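Local coordinates for dihydropteroate synthase (Burkholderia cenocepacia, PDB 2Y5S), which probably condenses 4-aminobenzoate with 6-hydroxymethyl-7,8-dihydropterin diphosphate to form 7,8-dihydropteroate, the immediate precursor of folate derivatives, at residues D123-G126 / F127-P130; A211-P214 / D215-P218; A258-A261 / V262-A266; V283-A286 / V287-A290. All blocks are in the same frame, centred on the assembly; numbering follows the deposited sequence.

Interaction 1: D123-G126 / F127-P130. With EDO (1,2-ethanediol), chain V.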
loop_
_atom_site.group_PDB
_atom_site.type_symbol
_atom_site.label_atom_id
_atom_site.label_comp_id
_atom_site.label_asym_id
_atom_site.label_seq_id
_atom_site.Cartn_x
_atom_site.Cartn_y
_atom_site.Cartn_z
ATOM N N ASP B 123 -15.227 21.286 -2.486
ATOM C CA ASP B 123 -16.697 21.329 -2.361
ATOM C C ASP B 123 -17.396 19.997 -2.677
ATOM O O ASP B 123 -17.496 19.581 -3.826
ATOM C CB ASP B 123 -17.266 22.432 -3.248
ATOM C CG ASP B 123 -18.779 22.623 -3.079
ATOM O OD1 ASP B 123 -19.391 22.031 -2.165
ATOM O OD2 ASP B 123 -19.358 23.369 -3.890
ATOM N N ILE B 124 -17.907 19.358 -1.643
ATOM C CA ILE B 124 -18.643 18.118 -1.792
ATOM C C ILE B 124 -19.866 18.271 -2.701
ATOM O O ILE B 124 -20.300 17.299 -3.287
ATOM C CB ILE B 124 -19.053 17.486 -0.429
ATOM C CG1 ILE B 124 -19.902 18.438 0.410
ATOM C CG2 ILE B 124 -17.793 17.064 0.362
ATOM C CD1 ILE B 124 -20.827 17.716 1.416
ATOM N N TRP B 125 -20.410 19.482 -2.829
ATOM C CA TRP B 125 -21.553 19.704 -3.709
ATOM C C TRP B 125 -21.186 20.143 -5.126
ATOM O O TRP B 125 -22.077 20.422 -5.923
ATOM C CB TRP B 125 -22.554 20.697 -3.079
ATOM C CG TRP B 125 -23.487 20.035 -2.123
ATOM C CD1 TRP B 125 -23.477 20.150 -0.781
ATOM C CD2 TRP B 125 -24.559 19.138 -2.442
ATOM N NE1 TRP B 125 -24.452 19.375 -0.228
ATOM C CE2 TRP B 125 -25.142 18.745 -1.230
ATOM C CE3 TRP B 125 -25.065 18.614 -3.637
ATOM C CZ2 TRP B 125 -26.230 17.865 -1.167
ATOM C CZ3 TRP B 125 -26.145 17.744 -3.580
ATOM C CH2 TRP B 125 -26.712 17.372 -2.351
ATOM N N GLY B 126 -19.890 20.206 -5.441
ATOM C CA GLY B 126 -19.439 20.439 -6.811
ATOM C C GLY B 126 -19.869 21.801 -7.338
ATOM O O GLY B 126 -20.142 21.965 -8.525
ATOM N N PHE B 127 -19.940 22.761 -6.423
ATOM C CA PHE B 127 -20.289 24.153 -6.701
ATOM C C PHE B 127 -21.713 24.307 -7.171
ATOM O O PHE B 127 -22.046 25.246 -7.906
ATOM C CB PHE B 127 -19.230 24.798 -7.630
ATOM C CG PHE B 127 -17.848 24.690 -7.063
ATOM C CD1 PHE B 127 -17.433 25.554 -6.069
ATOM C CD2 PHE B 127 -17.006 23.661 -7.436
ATOM C CE1 PHE B 127 -16.189 25.424 -5.497
ATOM C CE2 PHE B 127 -15.763 23.518 -6.860
ATOM C CZ PHE B 127 -15.352 24.398 -5.883
ATOM N N ARG B 128 -22.572 23.409 -6.688
ATOM C CA ARG B 128 -23.973 23.436 -7.050
ATOM C C ARG B 128 -24.825 24.279 -6.102
ATOM O O ARG B 128 -25.940 24.639 -6.458
ATOM C CB ARG B 128 -24.551 22.015 -7.141
ATOM C CG ARG B 128 -24.168 21.286 -8.416
ATOM C CD ARG B 128 -24.836 19.923 -8.477
ATOM N NE ARG B 128 -24.232 18.961 -7.551
ATOM C CZ ARG B 128 -24.763 17.776 -7.265
ATOM N NH1 ARG B 128 -25.932 17.410 -7.808
ATOM N NH2 ARG B 128 -24.129 16.950 -6.436
ATOM N N GLN B 129 -24.345 24.570 -4.892
ATOM C CA GLN B 129 -25.153 25.348 -3.963
ATOM C C GLN B 129 -25.343 26.730 -4.534
ATOM O O GLN B 129 -24.416 27.280 -5.141
ATOM C CB GLN B 129 -24.545 25.431 -2.559
ATOM C CG GLN B 129 -24.566 24.116 -1.783
ATOM C CD GLN B 129 -25.960 23.603 -1.507
ATOM O OE1 GLN B 129 -26.900 24.371 -1.397
ATOM N NE2 GLN B 129 -26.090 22.284 -1.381
ATOM N N PRO B 130 -26.559 27.288 -4.386
ATOM C CA PRO B 130 -26.842 28.586 -4.985
ATOM C C PRO B 130 -25.811 29.634 -4.574
ATOM O O PRO B 130 -25.623 29.858 -3.381
ATOM C CB PRO B 130 -28.245 28.919 -4.437
ATOM C CG PRO B 130 -28.878 27.610 -4.278
ATOM C CD PRO B 130 -27.772 26.704 -3.774
HETATM C C1 EDO V . -26.267 14.382 -10.098
HETATM O O1 EDO V . -26.387 13.078 -10.673
HETATM C C2 EDO V . -25.539 14.235 -8.772
HETATM O O2 EDO V . -26.413 14.614 -7.710
HETATM O O HOH W 1 -21.721 24.298 -3.279
HETATM O O HOH W 2 -21.279 17.158 -5.892
#

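Interaction 2: A211-P214 / D215-P218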
loop_
_atom_site.group_PDB
_atom_site.type_symbol
_atom_site.label_atom_id
_atom_site.label_comp_id
_atom_site.label_asym_id
_atom_site.label_seq_id
_atom_site.Cartn_x
_atom_site.Cartn_y
_atom_site.Cartn_z
ATOM N N ALA B 211 -10.808 1.149 -8.990
ATOM C CA ALA B 211 -10.171 0.332 -10.056
ATOM C C ALA B 211 -10.050 1.074 -11.394
ATOM O O ALA B 211 -9.067 0.896 -12.121
ATOM C CB ALA B 211 -10.946 -0.979 -10.272
ATOM N N ALA B 212 -11.058 1.889 -11.704
ATOM C CA ALA B 212 -11.109 2.662 -12.938
ATOM C C ALA B 212 -10.855 4.150 -12.742
ATOM O O ALA B 212 -11.300 4.958 -13.550
ATOM C CB ALA B 212 -12.467 2.453 -13.604
ATOM N N LEU B 213 -10.129 4.521 -11.691
ATOM C CA LEU B 213 -9.936 5.932 -11.335
ATOM C C LEU B 213 -9.578 6.887 -12.497
ATOM O O LEU B 213 -10.187 7.962 -12.621
ATOM C CB LEU B 213 -8.926 6.081 -10.183
ATOM C CG LEU B 213 -8.898 7.412 -9.420
ATOM C CD1 LEU B 213 -10.191 7.647 -8.658
ATOM C CD2 LEU B 213 -7.738 7.504 -8.447
ATOM N N PRO B 214 -8.611 6.520 -13.352
ATOM C CA PRO B 214 -8.268 7.505 -14.399
ATOM C C PRO B 214 -9.457 7.920 -15.260
ATOM O O PRO B 214 -9.540 9.084 -15.662
ATOM C CB PRO B 214 -7.217 6.786 -15.264
ATOM C CG PRO B 214 -6.867 5.544 -14.563
ATOM C CD PRO B 214 -7.871 5.256 -13.501
ATOM N N ASP B 215 -10.372 6.981 -15.504
ATOM C CA ASP B 215 -11.534 7.207 -16.345
ATOM C C ASP B 215 -12.659 8.013 -15.675
ATOM O O ASP B 215 -13.638 8.321 -16.331
ATOM C CB ASP B 215 -12.101 5.871 -16.835
ATOM C CG ASP B 215 -11.096 5.071 -17.657
ATOM O OD1 ASP B 215 -10.289 5.690 -18.388
ATOM O OD2 ASP B 215 -11.117 3.827 -17.556
ATOM N N THR B 216 -12.529 8.345 -14.387
ATOM C CA THR B 216 -13.493 9.221 -13.719
ATOM C C THR B 216 -13.283 10.705 -14.083
ATOM O O THR B 216 -14.186 11.515 -13.920
ATOM C CB THR B 216 -13.438 9.074 -12.179
ATOM O OG1 THR B 216 -12.160 9.483 -11.715
ATOM C CG2 THR B 216 -13.687 7.626 -11.736
ATOM N N ALA B 217 -12.104 11.049 -14.609
ATOM C CA ALA B 217 -11.738 12.441 -14.857
ATOM C C ALA B 217 -12.024 12.838 -16.299
ATOM O O ALA B 217 -11.511 12.218 -17.228
ATOM C CB ALA B 217 -10.265 12.661 -14.552
ATOM N N PRO B 218 -12.823 13.892 -16.494
ATOM C CA PRO B 218 -12.976 14.420 -17.834
ATOM C C PRO B 218 -11.716 15.161 -18.291
ATOM O O PRO B 218 -10.774 15.365 -17.496
ATOM C CB PRO B 218 -14.159 15.383 -17.695
ATOM C CG PRO B 218 -14.162 15.776 -16.308
ATOM C CD PRO B 218 -13.536 14.702 -15.503
#

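Interaction 3: A258-A261 / V262-A266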
loop_
_atom_site.group_PDB
_atom_site.type_symbol
_atom_site.label_atom_id
_atom_site.label_comp_id
_atom_site.label_asym_id
_atom_site.label_seq_id
_atom_site.Cartn_x
_atom_site.Cartn_y
_atom_site.Cartn_z
ATOM N N ALA B 258 -4.895 4.704 -0.642
ATOM C CA ALA B 258 -4.115 5.845 -1.165
ATOM C C ALA B 258 -3.084 5.414 -2.199
ATOM O O ALA B 258 -2.974 6.021 -3.276
ATOM C CB ALA B 258 -3.464 6.623 -0.006
ATOM N N LEU B 259 -2.361 4.324 -1.914
ATOM C CA LEU B 259 -1.415 3.762 -2.899
ATOM C C LEU B 259 -2.055 3.326 -4.191
ATOM O O LEU B 259 -1.528 3.578 -5.285
ATOM C CB LEU B 259 -0.667 2.564 -2.306
ATOM C CG LEU B 259 0.438 2.902 -1.309
ATOM C CD1 LEU B 259 0.814 1.669 -0.467
ATOM C CD2 LEU B 259 1.675 3.497 -2.051
ATOM N N CYS B 260 -3.176 2.617 -4.078
ATOM C CA CYS B 260 -3.956 2.240 -5.242
ATOM C C CYS B 260 -4.363 3.460 -6.069
ATOM O O CYS B 260 -4.274 3.454 -7.298
ATOM C CB CYS B 260 -5.199 1.467 -4.807
ATOM S SG CYS B 260 -6.166 0.941 -6.181
ATOM N N ALA B 261 -4.809 4.511 -5.398
ATOM C CA ALA B 261 -5.229 5.722 -6.091
ATOM C C ALA B 261 -4.056 6.342 -6.840
ATOM O O ALA B 261 -4.202 6.731 -8.000
ATOM C CB ALA B 261 -5.841 6.731 -5.123
ATOM N N VAL B 262 -2.885 6.426 -6.204
ATOM C CA VAL B 262 -1.726 7.020 -6.902
ATOM C C VAL B 262 -1.238 6.099 -8.008
ATOM O O VAL B 262 -0.810 6.573 -9.044
ATOM C CB VAL B 262 -0.563 7.460 -5.947
ATOM C CG1 VAL B 262 -1.091 8.479 -4.926
ATOM C CG2 VAL B 262 0.103 6.282 -5.255
ATOM N N GLU B 263 -1.336 4.785 -7.814
ATOM C CA GLU B 263 -0.998 3.845 -8.882
ATOM C C GLU B 263 -1.917 4.085 -10.092
ATOM O O GLU B 263 -1.497 3.955 -11.254
ATOM C CB GLU B 263 -1.114 2.402 -8.384
ATOM C CG GLU B 263 -0.665 1.316 -9.391
ATOM C CD GLU B 263 0.833 1.335 -9.654
ATOM O OE1 GLU B 263 1.559 2.089 -8.973
ATOM O OE2 GLU B 263 1.294 0.588 -10.542
ATOM N N ARG B 264 -3.165 4.448 -9.804
ATOM C CA ARG B 264 -4.152 4.733 -10.837
ATOM C C ARG B 264 -4.227 6.222 -11.236
ATOM O O ARG B 264 -5.257 6.667 -11.734
ATOM C CB ARG B 264 -5.533 4.225 -10.384
ATOM C CG ARG B 264 -5.977 2.916 -11.034
ATOM C CD ARG B 264 -5.105 1.732 -10.665
ATOM N NE ARG B 264 -5.343 1.307 -9.286
ATOM C CZ ARG B 264 -4.797 0.239 -8.714
ATOM N NH1 ARG B 264 -3.971 -0.564 -9.369
ATOM N NH2 ARG B 264 -5.077 -0.025 -7.462
ATOM N N GLY B 265 -3.158 6.978 -11.003
ATOM C CA GLY B 265 -3.043 8.344 -11.499
ATOM C C GLY B 265 -3.601 9.502 -10.654
ATOM O O GLY B 265 -3.673 10.622 -11.155
ATOM N N ALA B 266 -3.982 9.266 -9.392
ATOM C CA ALA B 266 -4.407 10.387 -8.507
ATOM C C ALA B 266 -3.287 11.420 -8.302
ATOM O O ALA B 266 -2.113 11.065 -8.029
ATOM C CB ALA B 266 -4.886 9.880 -7.173
#

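Interaction 4: V283-A286 / V287-A290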
loop_
_atom_site.group_PDB
_atom_site.type_symbol
_atom_site.label_atom_id
_atom_site.label_comp_id
_atom_site.label_asym_id
_atom_site.label_seq_id
_atom_site.Cartn_x
_atom_site.Cartn_y
_atom_site.Cartn_z
ATOM N N VAL B 283 8.123 4.755 -0.628
ATOM C CA VAL B 283 8.386 3.445 -1.196
ATOM C C VAL B 283 7.870 3.386 -2.634
ATOM O O VAL B 283 8.570 2.946 -3.529
ATOM C CB VAL B 283 7.766 2.334 -0.339
ATOM C CG1 VAL B 283 7.881 0.955 -1.067
ATOM C CG2 VAL B 283 8.429 2.310 1.061
ATOM N N TRP B 284 6.650 3.864 -2.853
ATOM C CA TRP B 284 6.057 3.872 -4.200
ATOM C C TRP B 284 6.953 4.645 -5.193
ATOM O O TRP B 284 7.232 4.178 -6.294
ATOM C CB TRP B 284 4.639 4.464 -4.125
ATOM C CG TRP B 284 3.911 4.495 -5.442
ATOM C CD1 TRP B 284 3.176 3.495 -5.982
ATOM C CD2 TRP B 284 3.857 5.583 -6.363
ATOM N NE1 TRP B 284 2.668 3.880 -7.191
ATOM C CE2 TRP B 284 3.073 5.160 -7.455
ATOM C CE3 TRP B 284 4.402 6.875 -6.378
ATOM C CZ2 TRP B 284 2.801 5.989 -8.552
ATOM C CZ3 TRP B 284 4.148 7.692 -7.473
ATOM C CH2 TRP B 284 3.348 7.248 -8.544
ATOM N N ASN B 285 7.426 5.819 -4.791
ATOM C CA ASN B 285 8.287 6.620 -5.666
ATOM C C ASN B 285 9.623 5.947 -5.976
ATOM O O ASN B 285 10.142 6.040 -7.104
ATOM C CB ASN B 285 8.578 7.989 -5.056
ATOM C CG ASN B 285 9.510 8.818 -5.938
ATOM O OD1 ASN B 285 9.091 9.323 -6.981
ATOM N ND2 ASN B 285 10.798 8.924 -5.539
ATOM N N ALA B 286 10.190 5.278 -4.978
ATOM C CA ALA B 286 11.437 4.536 -5.183
ATOM C C ALA B 286 11.289 3.385 -6.201
ATOM O O ALA B 286 12.178 3.141 -7.012
ATOM C CB ALA B 286 11.975 3.996 -3.863
ATOM N N VAL B 287 10.163 2.679 -6.136
ATOM C CA VAL B 287 9.838 1.642 -7.118
ATOM C C VAL B 287 9.693 2.255 -8.508
ATOM O O VAL B 287 10.258 1.751 -9.467
ATOM C CB VAL B 287 8.511 0.907 -6.755
ATOM C CG1 VAL B 287 8.079 -0.022 -7.884
ATOM C CG2 VAL B 287 8.684 0.134 -5.441
ATOM N N ARG B 288 8.943 3.355 -8.596
ATOM C CA ARG B 288 8.754 4.045 -9.872
ATOM C C ARG B 288 10.095 4.520 -10.404
ATOM O O ARG B 288 10.382 4.337 -11.568
ATOM C CB ARG B 288 7.783 5.226 -9.733
ATOM C CG ARG B 288 7.485 5.960 -11.048
ATOM C CD ARG B 288 6.493 7.101 -10.848
ATOM N NE ARG B 288 7.088 8.204 -10.088
ATOM C CZ ARG B 288 6.543 9.404 -9.910
ATOM N NH1 ARG B 288 5.355 9.707 -10.432
ATOM N NH2 ARG B 288 7.194 10.303 -9.179
ATOM N N ALA B 289 10.931 5.102 -9.547
ATOM C CA ALA B 289 12.254 5.580 -9.988
ATOM C C ALA B 289 13.109 4.445 -10.535
ATOM O O ALA B 289 13.837 4.629 -11.509
ATOM C CB ALA B 289 12.996 6.304 -8.846
ATOM N N ALA B 290 13.036 3.274 -9.907
ATOM C CA ALA B 290 13.748 2.091 -10.403
ATOM C C ALA B 290 13.137 1.591 -11.712
ATOM O O ALA B 290 13.865 1.247 -12.620
ATOM C CB ALA B 290 13.766 0.970 -9.352
HETATM O O HOH W 3 9.962 8.015 -9.367
HETATM O O HOH W 4 9.427 11.663 -7.566
#

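Interaction 1: D123-G126 / F127-P130
Asp-123 and Gly-126 close a type I turn that runs straight into a type I' turn from Trp-125 to Arg-128, and Gly-126 and Phe-127 both take positive phi in the second turn. The Asp-123 carboxylate bridges the two turns. Its OD1 accepts from Trp-125 N at 2.8 Å, an Asx turn. Its OD2 accepts from Phe-127 N at 2.7 Å, with the donor well above the carboxylate plane. The side chain reaches both amides because CG lies opposite the backbone N (chi1 -175°). A water extends the grip from OD2 to Gln-129 N. Asp-123 CB sits over the face of the Phe-127 ring, 3.9 Å from its centroid, a CH-pi contact. Trp-125 O takes two bonds, from Arg-128 N and from Arg-128 NE, which arrive from opposite faces of the carbonyl plane. The NE bond is 3.1 Å long and the straighter of the two. The bend at chi3 of Arg-128 brings the guanidinium back past the indole, with Trp-125 CE3 over one of its faces and the two planes 55° apart. Gln-129 NE2 lies over an indole face, 3.4 Å from Trp-125 CD1, with its amide nearly perpendicular to the ring; NE2 bonds to Pro-152 O. Arg-128 NH1 bonds O2 of a 1,2-ethanediol, probably from the crystallisation liquor, and NH2 reaches Met-148 O. Carboxylate and guanidinium thus both spend bonds on backbone atoms, consistent with a firmly held loop beside the pterin pocket, where Ile-124 touches the bound 7,8-dihydropteroate.

Interaction 2: A211-P214 / D215-P218
A short run of turns follows helix 204-211 in the loop that leads to strand 229-230, and Leu-213 and Thr-216 meet across it. Ala-212 is the first residue to leave helical angles. The chain then coils again through bonds between residues three apart. Asp-215 N donates to Ala-212 O at 3.0 Å, and Thr-216 N donates to Leu-213 O at the same length. A weak bond of 3.4 Å joins Ala-217 N to Pro-214 O. Leu-213 O is gripped twice by one residue. Thr-216 OG1 donates to it at 2.7 Å from within the carbonyl plane, while Thr-216 N comes from above that plane (56° out of it). The hydroxyl can fold back because OG1 sits between the backbone N and the carbonyl carbon (chi1 63°). This turns CG2 beside the backbone N, with CG2 3.6 Å from Leu-213 O. The Leu-213 side chain only grazes the threonine, CD1 to OG1 at 4.1 Å. Asp-215 CB packs on Ala-212 O. The buried hydroxyl of Thr-216 is therefore used inside the turn. Leu-213 turns its side chain to Pro-194, Phe-196 and Arg-264. Asp-215 O accepts from Arg-170 of helix 165-182, Ala-212 packs on Val-166 of that helix and on Arg-294 of the second subunit, and Pro-218 rests on Leu-173 and Ala-174.

Interaction 3: A258-A261 / V262-A266
Ala-261 and Ala-266 form the tight side of this helix end, with CB to CB at 3.9 Å. Their backbones are joined as well. Ala-266 N donates to Ala-261 O at 2.9 Å in a nearly straight bond (166°). Gly-265 N bonds to Val-262 O at 3.1 Å, which completes a Schellman motif with Gly-265, at positive phi, as the C-prime residue. Before it, helical bonds run from Val-262 N to Ala-258 O, Glu-263 N to Leu-259 O and Arg-264 N to Cys-260 O. Val-262 packs closely against the preceding turn. With CG1 opposite the carbonyl carbon (chi1 -58°), CG2 falls between the backbone N and the carbonyl carbon, 3.2 Å from Leu-259 O. Ala-261 and Val-262 both pack on Val-269 of strand 268-271. The looser part is the partly exposed Glu-263 and Arg-264. Glu-263 leads its carboxylate away from the turn, and OE1 accepts from Trp-284 NE1 of helix 274-291. Arg-264 CB touches Cys-260 O at 3.4 Å. The position of the Arg-264 guanidinium is doubtful, since it is modelled too close to Cys-260 SG. Cys-260 and Arg-264 also pack on Val-287 of the second subunit. The chemistry is that of a capped helix end: Ala-261 O and Val-262 O find amides beyond the last turn, and the chain leaves the helix and leads to strand 268-271.

Interaction 4: V283-A286 / V287-A290
Residues 283-290 form two turns of helix 274-291, and all four backbone bonds between the segments are of the i to i+4 kind. They run from Val-287 N to Val-283 O, Arg-288 N to Trp-284 O, Ala-289 N to Asn-285 O and Ala-290 N to Ala-286 O. The shortest is Ala-289 N to Asn-285 O at 2.7 Å. Arg-288 lies between Trp-284 and Asn-285. Its chain leaves the helix extended and bends at chi3 (70°), which lays the guanidinium beside the indole. Trp-284 CZ3 lies over one guanidinium face, and Arg-288 NH1 is 3.7 Å from Trp-284 CH2. The two planes are inclined by 51°, so this is no parallel stack. Arg-288 NH2 donates to Asn-285 OD1 at 3.1 Å. It approaches nearly along the C=O axis, and the amide and guanidinium planes are 75° apart. One water takes a bond from Arg-288 NE at 3.0 Å and gives one to the same OD1. Direct and water-borne bonds thus hold the rotation of the guanidinium. Arg-288 NH2 also bonds to Glu-21 O. Elsewhere on the helix, Val-287 packs on its own turn, with CG2 3.4 Å from Val-283 O. Trp-284 lies against Leu-259 and Val-262 of helix 251-263. Val-283, Ala-286 and Ala-290 face the second subunit, where they pack on Ala-253, Tyr-207 and Ala-208.

The four contacts follow one another along the chain. All four belong to one pterin-binding fold of the TIM-barrel type. Interaction 1 lies in the loop after strand 120-123, near the pterin pocket, with its centre about 25 Å from that of interaction 3, on the opposite side of the chain's centre. Interactions 2 and 3 touch, with centres about 11 Å apart: Leu-213 and Pro-214 pack on the end of helix 251-263. Interactions 3 and 4 touch through helices 251-263 and 274-291, their centres about 13 Å apart. Interactions 2, 3 and 4 thus form a continuous patch that meets the second subunit, whereas interaction 1 belongs to the ligand side.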